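Local coordinates for putative transcriptional regulator (MarR/EmrR family) (Acinetobacter sp. ADP1, PDB 3NRV), which probably binds DNA as a dimeric transcription factor of the MarR/EmrR family, at residues Glu125-Glu128 with Ala129-Asp132. Residues are numbered along the deposited sequence; the frame is centred on the assembly and turned at random.
Sequences EFEE and AEKD
Glu127 and Glu130 make the N3-to-N-cap half of a capping box at the N-terminus of helix 128-146, where the chain enters its last helix. Glu127 is the N-cap residue. Its backbone N gives its hydrogen to Glu130 OE1 at 2.8 Å, in a nearly straight bond (170°) that uses the anti lone pair of the oxygen. Glu130 CG stands anti to the carbonyl carbon (chi1 -77°) and the chain is extended beyond it, which lets the carboxylate reach back to Glu127 N. The first helical backbone bond runs from Lys131 N to Glu127 O at 3.0 Å; Glu130 N adds a weak one. The two carboxylate planes are steeply inclined to each other. Their like charges come within 4.2 Å, Glu127 OE1 to Glu130 OE1, a closeness that the N-H bond and the positive helix end may offset.

The Phe126 and Glu130 side chains cross at about a right angle, with Phe126 CD2 3.7 Å from Glu130 CB. Glu130 C and Lys131 N lie at the edge of the Phe126 ring, in its plane. Phe126 CB packs against Lys131 CG at 3.6 Å. The buried ring also meets the second subunit: it packs on Leu141 there and makes a cation-pi contact with Lys140 of that subunit. The cap thus sits at the dimer interface.

Lys131 stretches out past Phe126 to Glu128. The Glu128 chain bends at chi2, which brings its carboxylate round to the lysine in a salt bridge. Water 1 joins Glu125 O to Glu130 OE1, giving that oxygen a second donor. In the salt bridge, Lys131 NZ meets Glu128 OE2 at 2.8 Å on the syn side, 23° out of the carboxylate plane.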
ATOM      1  N   GLU C 125       5.042  12.985  15.931  1.00 32.70           N
ATOM      2  CA  GLU C 125       6.302  13.700  16.090  1.00 41.72           C
ATOM      3  C   GLU C 125       6.567  14.755  15.014  1.00 40.93           C
ATOM      4  O   GLU C 125       7.676  15.277  14.932  1.00 37.08           O
ATOM      5  CB  GLU C 125       7.475  12.711  16.100  1.00 30.29           C
ATOM      6  CG  GLU C 125       7.214  11.439  16.900  1.00 35.67           C
ATOM      7  CD  GLU C 125       7.028  11.705  18.382  1.00 45.55           C
ATOM      8  OE1 GLU C 125       7.350  12.825  18.834  1.00 48.70           O
ATOM      9  OE2 GLU C 125       6.552  10.795  19.098  1.00 49.98           O
ATOM     10  N   PHE C 126       5.577  15.063  14.184  1.00 31.84           N
ATOM     11  CA  PHE C 126       5.790  16.039  13.116  1.00 33.84           C
ATOM     12  C   PHE C 126       5.336  17.415  13.573  1.00 32.18           C
ATOM     13  O   PHE C 126       4.256  17.552  14.134  1.00 32.67           O
ATOM     14  CB  PHE C 126       4.980  15.672  11.864  1.00 32.06           C
ATOM     15  CG  PHE C 126       5.625  14.621  10.979  1.00 33.48           C
ATOM     16  CD1 PHE C 126       5.879  13.344  11.451  1.00 29.57           C
ATOM     17  CD2 PHE C 126       5.924  14.913   9.656  1.00 30.37           C
ATOM     18  CE1 PHE C 126       6.452  12.382  10.621  1.00 28.28           C
ATOM     19  CE2 PHE C 126       6.501  13.957   8.819  1.00 33.45           C
ATOM     20  CZ  PHE C 126       6.765  12.695   9.302  1.00 31.00           C
ATOM     21  N   GLU C 127       6.143  18.432  13.305  1.00 35.44           N
ATOM     22  CA  GLU C 127       5.670  19.811  13.424  1.00 39.60           C
ATOM     23  C   GLU C 127       4.764  20.113  12.237  1.00 40.39           C
ATOM     24  O   GLU C 127       4.841  19.436  11.198  1.00 34.75           O
ATOM     25  CB  GLU C 127       6.854  20.776  13.418  1.00 43.05           C
ATOM     26  CG  GLU C 127       7.903  20.456  14.458  1.00 54.98           C
ATOM     27  CD  GLU C 127       9.009  21.488  14.492  1.00 78.93           C
ATOM     28  OE1 GLU C 127      10.195  21.096  14.425  1.00 79.11           O
ATOM     29  OE2 GLU C 127       8.685  22.692  14.573  1.00 94.62           O
ATOM     30  N   GLU C 128       3.925  21.135  12.373  1.00 35.55           N
ATOM     31  CA  GLU C 128       2.977  21.489  11.318  1.00 38.85           C
ATOM     32  C   GLU C 128       3.628  21.672   9.945  1.00 36.16           C
ATOM     33  O   GLU C 128       3.117  21.173   8.947  1.00 32.18           O
ATOM     34  CB  GLU C 128       2.149  22.715  11.703  1.00 42.64           C
ATOM     35  CG  GLU C 128       1.158  22.429  12.826  1.00 52.53           C
ATOM     36  CD  GLU C 128       0.247  21.256  12.497  1.00 59.14           C
ATOM     37  OE1 GLU C 128      -0.441  21.320  11.453  1.00 63.22           O
ATOM     38  OE2 GLU C 128       0.224  20.271  13.271  1.00 54.53           O
ATOM     39  N   ALA C 129       4.757  22.368   9.896  1.00 31.11           N
ATOM     40  CA  ALA C 129       5.450  22.597   8.633  1.00 36.53           C
ATOM     41  C   ALA C 129       6.058  21.308   8.058  1.00 33.44           C
ATOM     42  O   ALA C 129       6.257  21.196   6.849  1.00 31.63           O
ATOM     43  CB  ALA C 129       6.527  23.663   8.804  1.00 37.26           C
ATOM     44  N   GLU C 130       6.376  20.355   8.926  1.00 33.79           N
ATOM     45  CA  GLU C 130       6.921  19.078   8.465  1.00 34.30           C
ATOM     46  C   GLU C 130       5.817  18.283   7.794  1.00 28.41           C
ATOM     47  O   GLU C 130       6.036  17.661   6.761  1.00 30.38           O
ATOM     48  CB  GLU C 130       7.522  18.289   9.627  1.00 34.10           C
ATOM     49  CG  GLU C 130       8.881  18.830  10.043  1.00 39.06           C
ATOM     50  CD  GLU C 130       9.446  18.117  11.251  1.00 41.14           C
ATOM     51  OE1 GLU C 130       8.687  17.865  12.216  1.00 35.22           O
ATOM     52  OE2 GLU C 130      10.653  17.809  11.226  1.00 46.44           O
ATOM     53  N   LYS C 131       4.623  18.313   8.382  1.00 28.07           N
ATOM     54  CA  LYS C 131       3.466  17.698   7.737  1.00 30.41           C
ATOM     55  C   LYS C 131       3.232  18.328   6.373  1.00 31.88           C
ATOM     56  O   LYS C 131       3.057  17.612   5.384  1.00 25.23           O
ATOM     57  CB  LYS C 131       2.205  17.818   8.592  1.00 26.47           C
ATOM     58  CG  LYS C 131       2.287  17.128   9.941  1.00 36.39           C
ATOM     59  CD  LYS C 131       0.978  17.354  10.714  1.00 40.04           C
ATOM     60  CE  LYS C 131       1.155  17.188  12.210  1.00 47.82           C
ATOM     61  NZ  LYS C 131      -0.110  17.476  12.944  1.00 46.04           N
ATOM     62  N   ASP C 132       3.217  19.667   6.303  1.00 29.73           N
ATOM     63  CA  ASP C 132       3.015  20.325   4.996  1.00 27.06           C
ATOM     64  C   ASP C 132       4.095  19.923   3.988  1.00 27.70           C
ATOM     65  O   ASP C 132       3.805  19.611   2.821  1.00 27.36           O
ATOM     66  CB  ASP C 132       2.979  21.858   5.124  1.00 29.29           C
ATOM     67  CG  ASP C 132       1.674  22.370   5.729  1.00 39.63           C
ATOM     68  OD1 ASP C 132       0.671  21.625   5.755  1.00 40.73           O
ATOM     69  OD2 ASP C 132       1.653  23.532   6.183  1.00 44.35           O
TER
HETATM   70  O   HOH W   1       9.908  17.431  14.668  1.00 52.92           O
HETATM   71  O   HOH W   2      -0.251  20.838   8.306  1.00 53.00           O